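Local coordinates for protein succinylglutamate desuccinylase (PDB 2BCO) that probably hydrolyses N-succinylglutamate to succinate and glutamate with the help of one zinc ion, the last step of arginine breakdown by the succinyltransferase pathway, at residues Ile266-Phe277 with Val292-Leu301; Arg177-Leu185 with Ser212-Leu220. One frame throughout, in Å; residues are numbered along the deposited sequence.

Interaction 1 (Ile266-Phe277 with Val292-Leu301); sequences IVRLHDDFDFMF and VFGHDGDKPL
Asp296 drives its carboxylate into the loop that follows Val267, and this is the tight part of the contact. CG stands anti to the backbone N (chi1 -162°), which carries the group over to Leu269 and His270. Asp296 OD2 accepts from Leu269 N at 3.0 Å and OD1 takes His270 N, each on its syn lone pair. His270 ND1 adds a third bond, to Asp296 OD1, at 2.9 Å; the oxygen lies in the imidazole plane, but the ring nitrogen comes from above the carboxylate plane. Three N-H groups thus fix the rotation of a buried carboxylate, whose charge they probably help to stabilise. The Phe273 ring presents its edge to the same group, with CD1 3.1 Å from Asp296 OD2, while Gly297 CA packs over one face of the His270 ring.

Beyond the loop the chains pair as antiparallel strands, 273-275 against 292-296. Asp274 and His295 form the hydrogen-bonded pair, with His295 N to Asp274 O at 2.9 Å. On the side of the sheet that carries Phe273 and Phe275, Leu301 CD1 lies 3.9 Å from both Phe273 CE1 and Phe275 CE1. On the looser, more solvent-exposed side, Asp274 CB lies near His295 NE2, and Asp272 OD1 comes in from the loop to the edge of the His295 ring, 3.7 Å from His295 CE1. At the far end, past strand 273-275, selenomethionine Met276 rests on exposed Val292, Met276 SE to Val292 CG2 3.6 Å.

Hairpin 292-301, with its type II' turn at Asp296-Lys299, supplies two strands of a three-stranded antiparallel sheet within the barrel-sandwich hybrid domain; Ile266, Phe273 and Phe293 pack against strand 322-335.

Interaction 2 (Arg177-Leu185 with Ser212-Leu220); sequences RSKALVDFL and SAQALTMEL
Helix 179-185 lies over strand 214-220 with the segment axes 9.1 Å apart at closest approach and their N-to-C directions 34° from parallel. At the start of the helix, Ser178 OG donates to Gln214 OE1 in a very short bond, modelled at 2.5 Å, a length that is doubtful in detail. The same Ser178 OG caps the helix by accepting from Leu181 N at 3.2 Å. OG sits between the backbone N and the carbonyl carbon (chi1 69°), where it can serve both partners. Gln214 reaches it with an extended chain, and its NE2 bonds to Arg149 O.

Past this polar end the side chains that meet are apolar. Leu181 and Leu216 meet tip to tip, Leu181 CD1 to Leu216 CD1 at 3.5 Å. One helical turn on, Leu185 comes to the same Leu216 methyl, with Leu185 CD1 3.9 Å from Leu216 CD1; the position of its other methyl is doubtful. Selenomethionine Met218 bends at chi3 (90°) and brings CE within 3.6 Å of Phe184 CE2; Met218 SE lies at the edge of the Phe184 ring, 5.3 Å from the centroid, a Met-aromatic contact.

The helix thus covers one side of strand 214-220, which runs between strand 149-157 (parallel) and strand 165-169 (antiparallel) in the catalytic domain. Trp150 borders the Leu181 end, Phe237 and Leu244 of helix 235-245 close round Met218 and Phe184, and helix 203-211 packs on Ala215 and Thr217.

The two contacts belong to different parts of the protein: interaction 2 lies in the catalytic domain, interaction 1 in the barrel-sandwich hybrid domain, and along the chain interaction 2 closes before interaction 1 opens. Their centres are 33 Å apart and their nearest atoms about 16 Å, so they do not touch. Interaction 2 is close to the metal: the Met218 side chain is about 9 Å from the zinc ion bound by His63, Glu66 and His155, and about 6 Å from the His155 side chain. Its strand also carries Glu219, the predicted active-site residue. Interaction 1 lies away from these sites, its centre 29 Å from the centre of the chain against 10 Å for that of interaction 2.

Interaction 1 (Ile266-Phe277 with Val292-Leu301)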
loop_
_atom_site.group_PDB
_atom_site.type_symbol
_atom_site.label_atom_id
_atom_site.label_comp_id
_atom_site.label_asym_id
_atom_site.label_seq_id
_atom_site.Cartn_x
_atom_site.Cartn_y
_atom_site.Cartn_z
ATOM N N ILE A 266 -3.284 -2.454 20.922
ATOM C CA ILE A 266 -2.379 -2.535 22.066
ATOM C C ILE A 266 -1.482 -1.298 22.164
ATOM O O ILE A 266 -0.784 -0.952 21.211
ATOM C CB ILE A 266 -1.471 -3.791 21.967
ATOM C CG1 ILE A 266 -2.327 -5.051 21.814
ATOM C CG2 ILE A 266 -0.574 -3.888 23.195
ATOM C CD1 ILE A 266 -3.334 -5.263 22.929
ATOM N N VAL A 267 -1.493 -0.643 23.320
ATOM C CA VAL A 267 -0.677 0.549 23.529
ATOM C C VAL A 267 0.323 0.364 24.674
ATOM O O VAL A 267 -0.055 -0.048 25.770
ATOM C CB VAL A 267 -1.559 1.775 23.855
ATOM C CG1 VAL A 267 -0.698 3.028 23.935
ATOM C CG2 VAL A 267 -2.655 1.929 22.808
ATOM N N ARG A 268 1.592 0.676 24.416
ATOM C CA ARG A 268 2.644 0.549 25.430
ATOM C C ARG A 268 2.495 1.608 26.523
ATOM O O ARG A 268 2.599 2.809 26.264
ATOM C CB ARG A 268 4.026 0.673 24.781
ATOM C CG ARG A 268 5.199 0.530 25.749
ATOM C CD ARG A 268 6.516 0.558 24.992
ATOM N NE ARG A 268 7.684 0.306 25.837
ATOM C CZ ARG A 268 8.908 0.066 25.363
ATOM N NH1 ARG A 268 9.124 0.044 24.051
ATOM N NH2 ARG A 268 9.920 -0.157 26.193
ATOM N N LEU A 269 2.255 1.144 27.747
ATOM C CA LEU A 269 2.075 2.023 28.895
ATOM C C LEU A 269 3.332 2.223 29.737
ATOM O O LEU A 269 3.565 3.316 30.253
ATOM C CB LEU A 269 0.953 1.489 29.792
ATOM C CG LEU A 269 -0.422 2.154 29.704
ATOM C CD1 LEU A 269 -0.341 3.561 30.288
ATOM C CD2 LEU A 269 -0.904 2.185 28.258
ATOM N N HIS A 270 4.138 1.176 29.881
ATOM C CA HIS A 270 5.350 1.267 30.688
ATOM C C HIS A 270 6.623 0.949 29.914
ATOM O O HIS A 270 6.578 0.473 28.781
ATOM C CB HIS A 270 5.248 0.328 31.893
ATOM C CG HIS A 270 3.965 0.457 32.654
ATOM N ND1 HIS A 270 2.758 0.009 32.160
ATOM C CD2 HIS A 270 3.699 0.990 33.869
ATOM C CE1 HIS A 270 1.805 0.259 33.038
ATOM N NE2 HIS A 270 2.346 0.854 34.085
ATOM N N ASP A 271 7.760 1.216 30.548
ATOM C CA ASP A 271 9.066 0.976 29.948
ATOM C C ASP A 271 9.347 -0.526 29.864
ATOM O O ASP A 271 9.974 -1.002 28.915
ATOM C CB ASP A 271 10.152 1.676 30.778
ATOM C CG ASP A 271 11.514 1.656 30.103
ATOM O OD1 ASP A 271 12.072 0.555 29.903
ATOM O OD2 ASP A 271 12.029 2.745 29.774
ATOM N N ASP A 272 8.876 -1.262 30.868
ATOM C CA ASP A 272 9.050 -2.711 30.931
ATOM C C ASP A 272 7.903 -3.374 30.176
ATOM O O ASP A 272 6.904 -3.791 30.762
ATOM C CB ASP A 272 9.067 -3.172 32.391
ATOM C CG ASP A 272 9.249 -4.673 32.530
ATOM O OD1 ASP A 272 10.061 -5.250 31.776
ATOM O OD2 ASP A 272 8.582 -5.272 33.399
ATOM N N PHE A 273 8.068 -3.464 28.864
ATOM C CA PHE A 273 7.066 -4.035 27.974
ATOM C C PHE A 273 7.747 -5.055 27.063
ATOM O O PHE A 273 8.882 -4.846 26.640
ATOM C CB PHE A 273 6.470 -2.895 27.134
ATOM C CG PHE A 273 5.446 -3.332 26.125
ATOM C CD1 PHE A 273 4.091 -3.328 26.440
ATOM C CD2 PHE A 273 5.834 -3.723 24.843
ATOM C CE1 PHE A 273 3.133 -3.705 25.492
ATOM C CE2 PHE A 273 4.880 -4.106 23.885
ATOM C CZ PHE A 273 3.529 -4.095 24.210
ATOM N N ASP A 274 7.071 -6.158 26.762
ATOM C CA ASP A 274 7.651 -7.157 25.867
ATOM C C ASP A 274 6.643 -8.242 25.506
ATOM O O ASP A 274 5.553 -8.311 26.070
ATOM C CB ASP A 274 8.888 -7.803 26.504
ATOM C CG ASP A 274 9.931 -8.224 25.473
ATOM O OD1 ASP A 274 9.566 -8.456 24.302
ATOM O OD2 ASP A 274 11.119 -8.332 25.837
ATOM N N PHE A 275 7.019 -9.087 24.553
ATOM C CA PHE A 275 6.170 -10.180 24.104
ATOM C C PHE A 275 6.893 -11.483 24.405
ATOM O O PHE A 275 8.104 -11.486 24.578
ATOM C CB PHE A 275 5.931 -10.078 22.603
ATOM C CG PHE A 275 5.272 -8.800 22.176
ATOM C CD1 PHE A 275 3.989 -8.475 22.621
ATOM C CD2 PHE A 275 5.916 -7.931 21.294
ATOM C CE1 PHE A 275 3.359 -7.308 22.194
ATOM C CE2 PHE A 275 5.290 -6.761 20.860
ATOM C CZ PHE A 275 4.010 -6.449 21.311
HETATM N N MSE A 276 6.162 -12.588 24.458
HETATM C CA MSE A 276 6.783 -13.875 24.735
HETATM C C MSE A 276 7.314 -14.528 23.464
HETATM O O MSE A 276 8.287 -15.289 23.510
HETATM C CB MSE A 276 5.790 -14.809 25.419
HETATM C CG MSE A 276 5.257 -14.271 26.734
HETATM SE SE MSE A 276 4.139 -15.554 27.656
HETATM C CE MSE A 276 5.403 -16.190 28.971
ATOM N N PHE A 277 6.678 -14.227 22.332
ATOM C CA PHE A 277 7.101 -14.784 21.051
ATOM C C PHE A 277 8.375 -14.105 20.559
ATOM O O PHE A 277 8.724 -13.018 21.017
ATOM C CB PHE A 277 5.982 -14.648 19.997
ATOM C CG PHE A 277 5.315 -13.278 19.954
ATOM C CD1 PHE A 277 5.991 -12.156 19.461
ATOM C CD2 PHE A 277 4.008 -13.114 20.424
ATOM C CE1 PHE A 277 5.364 -10.889 19.426
ATOM C CE2 PHE A 277 3.374 -11.858 20.394
ATOM C CZ PHE A 277 4.058 -10.744 19.900
ATOM N N VAL A 292 -1.580 -15.891 27.359
ATOM C CA VAL A 292 -0.712 -14.742 27.586
ATOM C C VAL A 292 0.365 -14.757 26.514
ATOM O O VAL A 292 0.916 -15.808 26.198
ATOM C CB VAL A 292 -0.049 -14.797 28.984
ATOM C CG1 VAL A 292 -1.124 -14.820 30.066
ATOM C CG2 VAL A 292 0.839 -16.023 29.097
ATOM N N PHE A 293 0.655 -13.596 25.940
ATOM C CA PHE A 293 1.667 -13.526 24.893
ATOM C C PHE A 293 2.630 -12.370 25.117
ATOM O O PHE A 293 3.498 -12.101 24.287
ATOM C CB PHE A 293 0.990 -13.392 23.526
ATOM C CG PHE A 293 0.072 -12.206 23.422
ATOM C CD1 PHE A 293 0.557 -10.970 23.014
ATOM C CD2 PHE A 293 -1.281 -12.322 23.750
ATOM C CE1 PHE A 293 -0.290 -9.862 22.928
ATOM C CE2 PHE A 293 -2.138 -11.222 23.668
ATOM C CZ PHE A 293 -1.642 -9.990 23.256
ATOM N N GLY A 294 2.472 -11.684 26.240
ATOM C CA GLY A 294 3.349 -10.574 26.547
ATOM C C GLY A 294 2.972 -9.948 27.870
ATOM O O GLY A 294 2.201 -10.521 28.641
ATOM N N HIS A 295 3.511 -8.767 28.134
ATOM C CA HIS A 295 3.213 -8.078 29.373
ATOM C C HIS A 295 3.580 -6.602 29.260
ATOM O O HIS A 295 4.517 -6.227 28.549
ATOM C CB HIS A 295 3.974 -8.733 30.529
ATOM C CG HIS A 295 5.460 -8.583 30.436
ATOM N ND1 HIS A 295 6.112 -7.424 30.801
ATOM C CD2 HIS A 295 6.416 -9.434 30.005
ATOM C CE1 HIS A 295 7.408 -7.571 30.599
ATOM N NE2 HIS A 295 7.624 -8.780 30.116
ATOM N N ASP A 296 2.817 -5.767 29.952
ATOM C CA ASP A 296 3.042 -4.331 29.955
ATOM C C ASP A 296 3.145 -3.952 31.428
ATOM O O ASP A 296 2.130 -3.852 32.130
ATOM C CB ASP A 296 1.855 -3.616 29.306
ATOM C CG ASP A 296 2.187 -2.200 28.883
ATOM O OD1 ASP A 296 2.908 -1.500 29.631
ATOM O OD2 ASP A 296 1.715 -1.780 27.804
ATOM N N GLY A 297 4.373 -3.750 31.898
ATOM C CA GLY A 297 4.566 -3.423 33.296
ATOM C C GLY A 297 4.256 -4.669 34.103
ATOM O O GLY A 297 4.984 -5.658 34.024
ATOM N N ASP A 298 3.166 -4.634 34.863
ATOM C CA ASP A 298 2.769 -5.781 35.677
ATOM C C ASP A 298 1.621 -6.524 35.006
ATOM O O ASP A 298 1.572 -7.753 35.011
ATOM C CB ASP A 298 2.319 -5.326 37.071
ATOM C CG ASP A 298 3.381 -4.519 37.801
ATOM O OD1 ASP A 298 4.516 -5.018 37.956
ATOM O OD2 ASP A 298 3.073 -3.389 38.228
ATOM N N LYS A 299 0.697 -5.756 34.437
ATOM C CA LYS A 299 -0.479 -6.304 33.763
ATOM C C LYS A 299 -0.068 -7.026 32.480
ATOM O O LYS A 299 0.439 -6.406 31.546
ATOM C CB LYS A 299 -1.454 -5.172 33.434
ATOM C CG LYS A 299 -2.926 -5.555 33.513
ATOM C CD LYS A 299 -3.320 -6.578 32.464
ATOM C CE LYS A 299 -4.814 -6.862 32.518
ATOM N NZ LYS A 299 -5.247 -7.801 31.447
ATOM N N PRO A 300 -0.289 -8.349 32.420
ATOM C CA PRO A 300 0.066 -9.144 31.241
ATOM C C PRO A 300 -0.861 -8.949 30.040
ATOM O O PRO A 300 -1.960 -8.413 30.168
ATOM C CB PRO A 300 0.021 -10.573 31.773
ATOM C CG PRO A 300 -1.125 -10.509 32.736
ATOM C CD PRO A 300 -0.858 -9.208 33.477
ATOM N N LEU A 301 -0.395 -9.388 28.875
ATOM C CA LEU A 301 -1.166 -9.285 27.640
ATOM C C LEU A 301 -1.722 -10.664 27.300
ATOM O O LEU A 301 -0.964 -11.630 27.195
ATOM C CB LEU A 301 -0.271 -8.801 26.494
ATOM C CG LEU A 301 0.513 -7.503 26.716
ATOM C CD1 LEU A 301 1.419 -7.253 25.527
ATOM C CD2 LEU A 301 -0.449 -6.335 26.925
#

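Interaction 2 (Arg177-Leu185 with Ser212-Leu220)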
loop_
_atom_site.group_PDB
_atom_site.type_symbol
_atom_site.label_atom_id
_atom_site.label_comp_id
_atom_site.label_asym_id
_atom_site.label_seq_id
_atom_site.Cartn_x
_atom_site.Cartn_y
_atom_site.Cartn_z
ATOM N N ARG A 177 -14.389 2.183 0.710
ATOM C CA ARG A 177 -14.359 0.731 0.690
ATOM C C ARG A 177 -15.451 0.247 -0.248
ATOM O O ARG A 177 -16.398 -0.406 0.171
ATOM C CB ARG A 177 -14.575 0.204 2.101
ATOM C CG ARG A 177 -13.453 0.620 3.062
ATOM C CD ARG A 177 -13.735 0.202 4.486
ATOM N NE ARG A 177 -12.585 0.434 5.353
ATOM C CZ ARG A 177 -12.647 0.448 6.680
ATOM N NH1 ARG A 177 -13.804 0.241 7.295
ATOM N NH2 ARG A 177 -11.556 0.672 7.391
ATOM N N SER A 178 -15.279 0.562 -1.527
ATOM C CA SER A 178 -16.242 0.241 -2.572
ATOM C C SER A 178 -16.312 -1.191 -3.100
ATOM O O SER A 178 -15.491 -2.059 -2.776
ATOM C CB SER A 178 -16.011 1.162 -3.766
ATOM O OG SER A 178 -14.781 0.831 -4.396
ATOM N N LYS A 179 -17.315 -1.399 -3.945
ATOM C CA LYS A 179 -17.561 -2.676 -4.586
ATOM C C LYS A 179 -16.410 -2.960 -5.554
ATOM O O LYS A 179 -15.904 -4.072 -5.622
ATOM C CB LYS A 179 -18.886 -2.614 -5.357
ATOM C CG LYS A 179 -19.282 -3.917 -6.032
ATOM C CD LYS A 179 -19.791 -4.914 -5.007
ATOM C CE LYS A 179 -20.236 -6.201 -5.659
ATOM N NZ LYS A 179 -20.778 -7.142 -4.647
ATOM N N ALA A 180 -15.997 -1.944 -6.306
ATOM C CA ALA A 180 -14.910 -2.117 -7.264
ATOM C C ALA A 180 -13.597 -2.453 -6.565
ATOM O O ALA A 180 -12.864 -3.336 -7.013
ATOM C CB ALA A 180 -14.750 -0.866 -8.102
ATOM N N LEU A 181 -13.301 -1.758 -5.466
ATOM C CA LEU A 181 -12.068 -2.020 -4.726
ATOM C C LEU A 181 -12.016 -3.454 -4.215
ATOM O O LEU A 181 -10.986 -4.112 -4.335
ATOM C CB LEU A 181 -11.921 -1.069 -3.538
ATOM C CG LEU A 181 -10.620 -1.287 -2.752
ATOM C CD1 LEU A 181 -9.427 -0.823 -3.603
ATOM C CD2 LEU A 181 -10.657 -0.537 -1.448
ATOM N N VAL A 182 -13.120 -3.923 -3.637
ATOM C CA VAL A 182 -13.212 -5.283 -3.109
ATOM C C VAL A 182 -13.111 -6.299 -4.238
ATOM O O VAL A 182 -12.435 -7.315 -4.102
ATOM C CB VAL A 182 -14.534 -5.498 -2.332
ATOM C CG1 VAL A 182 -14.734 -6.980 -2.018
ATOM C CG2 VAL A 182 -14.494 -4.705 -1.036
ATOM N N ASP A 183 -13.783 -6.030 -5.353
ATOM C CA ASP A 183 -13.699 -6.930 -6.499
ATOM C C ASP A 183 -12.240 -7.023 -6.944
ATOM O O ASP A 183 -11.789 -8.079 -7.389
ATOM C CB ASP A 183 -14.544 -6.411 -7.675
ATOM C CG ASP A 183 -16.015 -6.749 -7.535
ATOM O OD1 ASP A 183 -16.819 -6.227 -8.345
ATOM O OD2 ASP A 183 -16.369 -7.536 -6.624
ATOM N N PHE A 184 -11.518 -5.906 -6.837
ATOM C CA PHE A 184 -10.111 -5.863 -7.230
ATOM C C PHE A 184 -9.309 -6.785 -6.337
ATOM O O PHE A 184 -8.498 -7.569 -6.827
ATOM C CB PHE A 184 -9.540 -4.442 -7.121
ATOM C CG PHE A 184 -8.050 -4.363 -7.366
ATOM C CD1 PHE A 184 -7.512 -4.685 -8.613
ATOM C CD2 PHE A 184 -7.179 -4.026 -6.336
ATOM C CE1 PHE A 184 -6.123 -4.662 -8.829
ATOM C CE2 PHE A 184 -5.781 -4.001 -6.540
ATOM C CZ PHE A 184 -5.260 -4.326 -7.787
ATOM N N LEU A 185 -9.539 -6.686 -5.027
ATOM C CA LEU A 185 -8.846 -7.526 -4.055
ATOM C C LEU A 185 -9.035 -8.996 -4.410
ATOM O O LEU A 185 -8.073 -9.764 -4.435
ATOM C CB LEU A 185 -9.393 -7.311 -2.636
ATOM C CG LEU A 185 -8.909 -6.211 -1.668
ATOM C CD1 LEU A 185 -7.387 -6.205 -1.586
ATOM C CD2 LEU A 185 -9.412 -4.868 -2.119
ATOM N N SER A 212 -10.839 11.141 -0.606
ATOM C CA SER A 212 -11.838 10.084 -0.738
ATOM C C SER A 212 -11.445 9.028 -1.762
ATOM O O SER A 212 -12.302 8.498 -2.465
ATOM C CB SER A 212 -13.191 10.685 -1.142
ATOM O OG SER A 212 -13.595 11.680 -0.219
ATOM N N ALA A 213 -10.156 8.723 -1.852
ATOM C CA ALA A 213 -9.703 7.730 -2.818
ATOM C C ALA A 213 -9.940 6.313 -2.303
ATOM O O ALA A 213 -9.899 6.069 -1.103
ATOM C CB ALA A 213 -8.211 7.936 -3.124
ATOM N N GLN A 214 -10.210 5.391 -3.218
ATOM C CA GLN A 214 -10.411 3.984 -2.864
ATOM C C GLN A 214 -8.956 3.566 -2.673
ATOM O O GLN A 214 -8.245 3.234 -3.623
ATOM C CB GLN A 214 -11.109 3.274 -4.031
ATOM C CG GLN A 214 -12.519 3.856 -4.252
ATOM C CD GLN A 214 -13.114 3.574 -5.624
ATOM O OE1 GLN A 214 -13.686 2.514 -5.855
ATOM N NE2 GLN A 214 -12.970 4.529 -6.548
ATOM N N ALA A 215 -8.511 3.624 -1.426
ATOM C CA ALA A 215 -7.119 3.370 -1.114
ATOM C C ALA A 215 -6.780 2.154 -0.275
ATOM O O ALA A 215 -7.541 1.728 0.590
ATOM C CB ALA A 215 -6.542 4.613 -0.459
ATOM N N LEU A 216 -5.602 1.607 -0.537
ATOM C CA LEU A 216 -5.140 0.460 0.214
ATOM C C LEU A 216 -3.641 0.498 0.343
ATOM O O LEU A 216 -2.938 1.083 -0.480
ATOM C CB LEU A 216 -5.486 -0.852 -0.498
ATOM C CG LEU A 216 -6.905 -1.270 -0.872
ATOM C CD1 LEU A 216 -6.812 -2.397 -1.906
ATOM C CD2 LEU A 216 -7.666 -1.721 0.373
ATOM N N THR A 217 -3.160 -0.152 1.386
ATOM C CA THR A 217 -1.737 -0.329 1.583
ATOM C C THR A 217 -1.705 -1.832 1.342
ATOM O O THR A 217 -2.366 -2.588 2.053
ATOM C CB THR A 217 -1.312 -0.022 3.014
ATOM O OG1 THR A 217 -1.523 1.370 3.272
ATOM C CG2 THR A 217 0.171 -0.358 3.209
HETATM N N MSE A 218 -0.980 -2.268 0.323
HETATM C CA MSE A 218 -0.929 -3.691 0.013
HETATM C C MSE A 218 0.413 -4.351 0.350
HETATM O O MSE A 218 1.467 -3.909 -0.106
HETATM C CB MSE A 218 -1.275 -3.896 -1.471
HETATM C CG MSE A 218 -2.642 -3.325 -1.853
HETATM SE SE MSE A 218 -3.079 -3.425 -3.739
HETATM C CE MSE A 218 -3.927 -5.162 -3.723
ATOM N N GLU A 219 0.362 -5.404 1.160
ATOM C CA GLU A 219 1.557 -6.152 1.552
ATOM C C GLU A 219 1.756 -7.305 0.561
ATOM O O GLU A 219 1.119 -8.359 0.675
ATOM C CB GLU A 219 1.389 -6.717 2.960
ATOM C CG GLU A 219 0.994 -5.704 4.025
ATOM C CD GLU A 219 2.062 -4.647 4.289
ATOM O OE1 GLU A 219 3.265 -4.983 4.313
ATOM O OE2 GLU A 219 1.691 -3.478 4.499
ATOM N N LEU A 220 2.640 -7.087 -0.408
ATOM C CA LEU A 220 2.940 -8.059 -1.455
ATOM C C LEU A 220 4.219 -8.842 -1.184
ATOM O O LEU A 220 5.321 -8.399 -1.523
ATOM C CB LEU A 220 3.083 -7.347 -2.800
ATOM C CG LEU A 220 1.839 -6.862 -3.537
ATOM C CD1 LEU A 220 0.740 -6.520 -2.563
ATOM C CD2 LEU A 220 2.203 -5.671 -4.409
#